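Local coordinates for protein thiol-disulfide isomerase and thioredoxins (Corynebacterium glutamicum, PDB 3LOR) that probably acts as a thioredoxin-like thiol-disulfide oxidoreductase or isomerase and has been seen to bind calcium, at residues A[52-55]-A[56-60]; A[111-115]-A[116-120]; A[142-145]-A[146-150]. All coordinates share one frame; numbering follows the deposited sequence.

In the fold
Contacts 1 and 3 lie on the same side of the chain's centre, on helices 43-59 and 143-154, which touch through Ile-56 against Leu-146 and a salt bridge from Lys-55 to Asp-143. Both also meet the second subunit, and each mixes buried aliphatic groups with charges at its margin. Contact 2 sits across the chain's centre from contact 1, the two contact centres about 24 Å apart, and no other chain of the assembly touches it. All three are partly buried. Within 52-60 and 142-150 regular i to i+4 bonding dominates, with an N-cap opening 142-150; residues 111-120 instead end a short helix, and a lysine-tyrosine CH-pi contact lies beside calcium-site residues.

Contact 1 of 3, residues A[52-55]-A[56-60]; sequences QAQK and IHRMI
Ile-56 presses into the preceding turn of helix 43-59: its CB lies 3.5 Å from Ala-53 O, and CG1 comes within 3.3 Å of Gln-52 O. CG1 stands beside the backbone N (chi1 -68°), which directs this longer branch back over that carbonyl. Ile-56 and the small Ala-53 both touch Val-67 of strand 65-71, where a branched aliphatic group and a bare methyl suit a buried face. Four i to i+4 bonds hold the turn, among them Arg-58 N to Gln-54 O at 2.9 Å. The helix is the crossover of the beta-alpha-beta unit 32-38, 43-59, 65-71 in this thioredoxin-like fold.

The opposite character appears at Arg-58 and Met-59, both exposed. Arg-58 runs alongside Gln-54 and its CG rests 3.3 Å from Gln-54 O; its guanidinium makes a weak hydrogen bond to Gly-93 O. Met-59, a selenomethionine, lies beside Lys-55, with SE 4.0 Å from Lys-55 CG. The lysine, extended throughout, uses its methylenes for this apolar touch while NZ forms salt bridges to Asp-143 and to Asp-142 of the second subunit.

Contact 2 of 3, residues A[111-115]-A[116-120]; sequences STMKK and YRLEG
Lys-115 lies alongside Tyr-116, with CD over one face of the phenol ring. Its CB sits beside the linking peptide, 3.1 Å from Tyr-116 N, and CG is still near that nitrogen. The chain then bends at chi3 (-94°), having brought CD over the ring at 3.9 Å from the centroid of Tyr-116, a CH-pi contact displaced toward the rim; the closest ring atom is CZ. Beyond it, NZ forms a salt bridge with Asp-13 and a hydrogen bond with Glu-11 O. A long lysine suits this place because a methylene can rest on the ring while the ammonium goes on to Asp-13 and Glu-11. Those two are calcium-binding residues in a structure of this protein, although no calcium is bound to this chain.

Thr-112, pointing the same way as Tyr-116, sets its CG2 methyl 3.8 Å from ring atom CE2. With CG2 anti to its own N, OG1 takes the other branch and bonds to Asp-13 N. Tyr-116 OH in turn bonds to Glu-11 N.

The backbone closes helix 111-115 with a Schellman motif. Arg-117 has positive phi (50°), and Leu-118 N bonds to Met-113 O at 3.1 Å, in the carbonyl plane. The second bond, Arg-117 N to Lys-114 O, comes from above the carbonyl plane. Leu-118 CB packs 4.1 Å from CG of selenomethionine Met-113, whose extended chain carries CE to Gly-120 CA. The backbone angles of Gly-120 would jam a CB against the preceding carbonyl.

The loop that follows the short helix runs on to strand 123-127, and Tyr-116 and Leu-118 rest on Ile-133 and Val-136 of strand 133-138.

Contact 3 of 3, residues A[142-145]-A[146-150]; sequences DDFV and LGLLL
Phe-144 and Leu-148 meet one turn apart near the start of helix 143-154, the C-terminal helix of this thioredoxin-like fold. The phenylalanine CG is anti to the backbone N (chi1 180°), and the leucine CG is anti to its carbonyl carbon (chi1 -71°). With these different first torsions the two groups approach each other along the helix, and Leu-148 CG stands over one ring face, 4.2 Å from the centroid, in a CH-pi contact. CD1 stands above the same ring, 3.8 Å from Phe-144 CE2. A flat ring and a forked aliphatic chain suit this surface, which faces the second subunit: Phe-144 packs on its Gly-147, and Leu-148 on its Leu-150.

Around the helix, Val-145 and Leu-149 make a slacker pair, with CG1 and CD1 4.2 Å apart, and Val-145 also packs on Met-59 of the second subunit. Leu-146 turns its end away from this turn toward Gln-52 and Ile-56 of helix 43-59. Gly-147, without a side chain, probably leaves room for Phe-144 of the second subunit, by the same pairing.

Asp-142 is the N-cap, well suited because its short carboxylate can fold back to an amide of the first turn, which has no carbonyl one turn earlier in the helix to bond to. OD2 accepts a weak bond from Phe-144 N, 3.1 Å long and bent to 126°.

Contact 1 of 3, residues A[52-55]-A[56-60]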
# COMPACT_ATOMS: atom_id res chain seq x y z
N GLN A 52 12.22 -0.68 6.43
CA GLN A 52 12.03 0.46 7.30
C GLN A 52 13.37 1.05 7.78
O GLN A 52 13.53 2.22 7.79
CB GLN A 52 11.18 0.07 8.48
CG GLN A 52 10.87 1.14 9.42
CD GLN A 52 9.71 0.78 10.35
OE1 GLN A 52 8.62 1.26 10.19
NE2 GLN A 52 9.97 -0.06 11.30
N ALA A 53 14.30 0.20 8.15
CA ALA A 53 15.63 0.60 8.49
C ALA A 53 16.36 1.27 7.31
O ALA A 53 16.99 2.24 7.50
CB ALA A 53 16.39 -0.55 9.01
N GLN A 54 16.22 0.75 6.11
CA GLN A 54 16.80 1.36 4.92
C GLN A 54 16.21 2.73 4.67
O GLN A 54 16.90 3.61 4.33
CB GLN A 54 16.62 0.52 3.67
CG GLN A 54 17.02 -0.90 3.79
CD GLN A 54 17.05 -1.63 2.48
OE1 GLN A 54 18.01 -1.56 1.77
NE2 GLN A 54 16.01 -2.34 2.18
N LYS A 55 14.93 2.88 4.89
CA LYS A 55 14.29 4.13 4.73
C LYS A 55 14.83 5.15 5.70
O LYS A 55 15.06 6.26 5.35
CB LYS A 55 12.79 3.99 4.89
CG LYS A 55 12.00 5.23 4.66
CD LYS A 55 10.54 5.00 4.98
CE LYS A 55 9.66 5.96 4.28
NZ LYS A 55 8.24 5.58 4.34
N ILE A 56 15.05 4.75 6.93
CA ILE A 56 15.61 5.65 7.88
C ILE A 56 16.99 6.07 7.43
O ILE A 56 17.31 7.20 7.44
CB ILE A 56 15.74 4.99 9.23
CG1 ILE A 56 14.39 4.71 9.85
CG2 ILE A 56 16.49 5.85 10.14
CD1 ILE A 56 14.47 3.81 11.01
N HIS A 57 17.78 5.12 7.00
CA HIS A 57 19.13 5.37 6.59
C HIS A 57 19.21 6.33 5.41
O HIS A 57 20.04 7.18 5.38
CB HIS A 57 19.76 4.05 6.23
CG HIS A 57 21.13 4.16 5.67
ND1 HIS A 57 22.21 4.55 6.41
CD2 HIS A 57 21.60 3.90 4.44
CE1 HIS A 57 23.28 4.53 5.67
NE2 HIS A 57 22.94 4.13 4.46
N ARG A 58 18.36 6.16 4.43
CA ARG A 58 18.26 7.06 3.31
C ARG A 58 17.71 8.43 3.62
O ARG A 58 18.18 9.39 3.12
CB ARG A 58 17.47 6.40 2.18
CG ARG A 58 18.13 5.14 1.68
CD ARG A 58 17.42 4.53 0.51
NE ARG A 58 17.73 3.13 0.25
CZ ARG A 58 18.95 2.61 0.12
NH1 ARG A 58 20.01 3.35 0.26
NH2 ARG A 58 19.10 1.33 -0.12
N MSE A 59 16.68 8.49 4.42
CA MSE A 59 16.11 9.73 4.91
C MSE A 59 16.81 10.60 5.94
O MSE A 59 16.61 11.76 5.94
CB MSE A 59 14.65 9.56 5.25
CG MSE A 59 13.90 9.02 4.09
SE MSE A 59 12.11 9.20 4.26
CE MSE A 59 11.98 10.89 3.47
N ILE A 60 17.52 10.02 6.87
CA ILE A 60 18.10 10.81 7.92
C ILE A 60 19.58 10.70 7.87
O ILE A 60 20.11 9.64 7.74
CB ILE A 60 17.60 10.41 9.27
CG1 ILE A 60 16.09 10.46 9.32
CG2 ILE A 60 18.13 11.31 10.32
CD1 ILE A 60 15.61 10.10 10.57

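Contact 2 of 3, residues A[111-115]-A[116-120]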
# COMPACT_ATOMS: atom_id res chain seq x y z
N SER A 111 24.07 -13.57 22.09
CA SER A 111 24.41 -12.82 23.25
C SER A 111 23.70 -11.51 23.49
O SER A 111 23.17 -11.33 24.52
CB SER A 111 25.88 -12.54 23.20
OG SER A 111 26.34 -12.24 24.46
N THR A 112 23.66 -10.65 22.50
CA THR A 112 22.95 -9.40 22.59
C THR A 112 21.48 -9.66 22.77
O THR A 112 20.84 -9.05 23.57
CB THR A 112 23.23 -8.47 21.39
OG1 THR A 112 24.62 -8.32 21.21
CG2 THR A 112 22.66 -7.14 21.61
N MSE A 113 20.96 -10.61 22.05
CA MSE A 113 19.57 -10.97 22.14
C MSE A 113 19.17 -11.47 23.52
O MSE A 113 18.14 -11.12 24.01
CB MSE A 113 19.23 -11.99 21.05
CG MSE A 113 17.84 -12.60 21.09
SE MSE A 113 17.27 -13.48 19.48
CE MSE A 113 15.91 -14.36 20.17
N LYS A 114 20.00 -12.31 24.12
CA LYS A 114 19.83 -12.77 25.48
C LYS A 114 19.91 -11.66 26.49
O LYS A 114 19.10 -11.52 27.34
CB LYS A 114 20.95 -13.73 25.80
CG LYS A 114 20.59 -14.93 26.60
CD LYS A 114 19.70 -14.67 27.75
CE LYS A 114 19.83 -15.72 28.80
NZ LYS A 114 18.54 -16.21 29.17
N LYS A 115 20.91 -10.83 26.33
CA LYS A 115 21.20 -9.78 27.25
C LYS A 115 20.02 -8.82 27.37
O LYS A 115 19.68 -8.41 28.43
CB LYS A 115 22.42 -9.05 26.72
CG LYS A 115 23.00 -8.03 27.56
CD LYS A 115 23.82 -7.03 26.73
CE LYS A 115 25.24 -7.39 26.70
NZ LYS A 115 26.11 -6.30 26.32
N TYR A 116 19.39 -8.48 26.27
CA TYR A 116 18.31 -7.55 26.32
C TYR A 116 16.98 -8.24 26.33
O TYR A 116 15.94 -7.62 26.26
CB TYR A 116 18.42 -6.51 25.22
CG TYR A 116 19.66 -5.68 25.33
CD1 TYR A 116 19.99 -5.06 26.51
CD2 TYR A 116 20.51 -5.55 24.29
CE1 TYR A 116 21.09 -4.34 26.60
CE2 TYR A 116 21.60 -4.84 24.38
CZ TYR A 116 21.90 -4.24 25.52
OH TYR A 116 23.00 -3.52 25.58
N ARG A 117 17.04 -9.54 26.37
CA ARG A 117 15.87 -10.36 26.39
C ARG A 117 14.84 -10.08 25.31
O ARG A 117 13.69 -9.96 25.58
CB ARG A 117 15.30 -10.60 27.79
CG ARG A 117 14.56 -9.50 28.41
CD ARG A 117 14.39 -9.72 29.90
NE ARG A 117 15.64 -9.59 30.63
CZ ARG A 117 15.89 -10.10 31.83
NH1 ARG A 117 17.06 -9.94 32.37
NH2 ARG A 117 14.96 -10.78 32.47
N LEU A 118 15.29 -10.01 24.07
CA LEU A 118 14.41 -9.84 22.96
C LEU A 118 13.51 -11.03 22.78
O LEU A 118 13.89 -12.13 22.95
CB LEU A 118 15.18 -9.54 21.69
CG LEU A 118 16.28 -8.52 21.79
CD1 LEU A 118 17.01 -8.40 20.53
CD2 LEU A 118 15.79 -7.18 22.25
N GLU A 119 12.28 -10.74 22.45
CA GLU A 119 11.28 -11.71 22.15
C GLU A 119 11.51 -12.47 20.86
O GLU A 119 10.99 -13.50 20.69
CB GLU A 119 9.92 -11.05 22.12
CG GLU A 119 9.63 -10.28 23.34
CD GLU A 119 8.27 -9.63 23.33
OE1 GLU A 119 7.29 -10.31 23.01
OE2 GLU A 119 8.19 -8.45 23.66
N GLY A 120 12.28 -11.92 19.96
CA GLY A 120 12.48 -12.50 18.66
C GLY A 120 12.80 -11.43 17.65
O GLY A 120 13.22 -10.38 18.01

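Contact 3 of 3, residues A[142-145]-A[146-150]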
# COMPACT_ATOMS: atom_id res chain seq x y z
N ASP A 142 4.71 0.93 13.01
CA ASP A 142 4.22 1.84 12.01
C ASP A 142 5.19 2.98 11.74
O ASP A 142 5.85 3.43 12.62
CB ASP A 142 2.89 2.39 12.47
CG ASP A 142 2.31 3.35 11.51
OD1 ASP A 142 1.88 2.94 10.44
OD2 ASP A 142 2.32 4.52 11.81
N ASP A 143 5.27 3.44 10.52
CA ASP A 143 6.21 4.47 10.15
C ASP A 143 6.02 5.78 10.91
O ASP A 143 6.97 6.37 11.33
CB ASP A 143 6.01 4.82 8.70
CG ASP A 143 6.89 4.06 7.74
OD1 ASP A 143 7.65 3.19 8.10
OD2 ASP A 143 6.80 4.36 6.56
N PHE A 144 4.79 6.22 11.06
CA PHE A 144 4.48 7.42 11.80
C PHE A 144 4.89 7.36 13.27
O PHE A 144 5.43 8.28 13.78
CB PHE A 144 2.99 7.69 11.72
CG PHE A 144 2.57 8.89 12.44
CD1 PHE A 144 3.03 10.11 12.08
CD2 PHE A 144 1.71 8.81 13.49
CE1 PHE A 144 2.66 11.19 12.73
CE2 PHE A 144 1.33 9.93 14.14
CZ PHE A 144 1.81 11.12 13.75
N VAL A 145 4.61 6.26 13.93
CA VAL A 145 5.01 6.06 15.30
C VAL A 145 6.52 6.07 15.49
O VAL A 145 7.01 6.65 16.39
CB VAL A 145 4.46 4.76 15.84
CG1 VAL A 145 4.96 4.49 17.17
CG2 VAL A 145 3.02 4.76 15.88
N LEU A 146 7.23 5.43 14.59
CA LEU A 146 8.66 5.44 14.59
C LEU A 146 9.22 6.84 14.37
O LEU A 146 10.13 7.23 15.02
CB LEU A 146 9.22 4.44 13.59
CG LEU A 146 10.70 4.13 13.72
CD1 LEU A 146 11.11 3.70 15.04
CD2 LEU A 146 11.22 3.18 12.72
N GLY A 147 8.61 7.61 13.51
CA GLY A 147 9.00 8.97 13.35
C GLY A 147 8.81 9.73 14.63
O GLY A 147 9.67 10.44 15.02
N LEU A 148 7.69 9.54 15.29
CA LEU A 148 7.43 10.23 16.51
C LEU A 148 8.49 9.88 17.53
O LEU A 148 8.99 10.73 18.17
CB LEU A 148 6.06 9.92 17.08
CG LEU A 148 4.76 10.40 16.46
CD1 LEU A 148 3.59 9.80 17.13
CD2 LEU A 148 4.68 11.85 16.50
N LEU A 149 8.83 8.61 17.65
CA LEU A 149 9.83 8.20 18.59
C LEU A 149 11.19 8.75 18.32
O LEU A 149 11.79 9.25 19.22
CB LEU A 149 9.91 6.69 18.70
CG LEU A 149 8.66 5.99 19.20
CD1 LEU A 149 8.74 4.55 19.00
CD2 LEU A 149 8.37 6.29 20.60
N LEU A 150 11.67 8.67 17.09
CA LEU A 150 12.93 9.27 16.73
C LEU A 150 12.95 10.77 16.88
O LEU A 150 13.86 11.32 17.39
CB LEU A 150 13.30 8.93 15.31
CG LEU A 150 13.73 7.52 15.10
CD1 LEU A 150 14.10 7.29 13.76
CD2 LEU A 150 14.87 7.25 15.95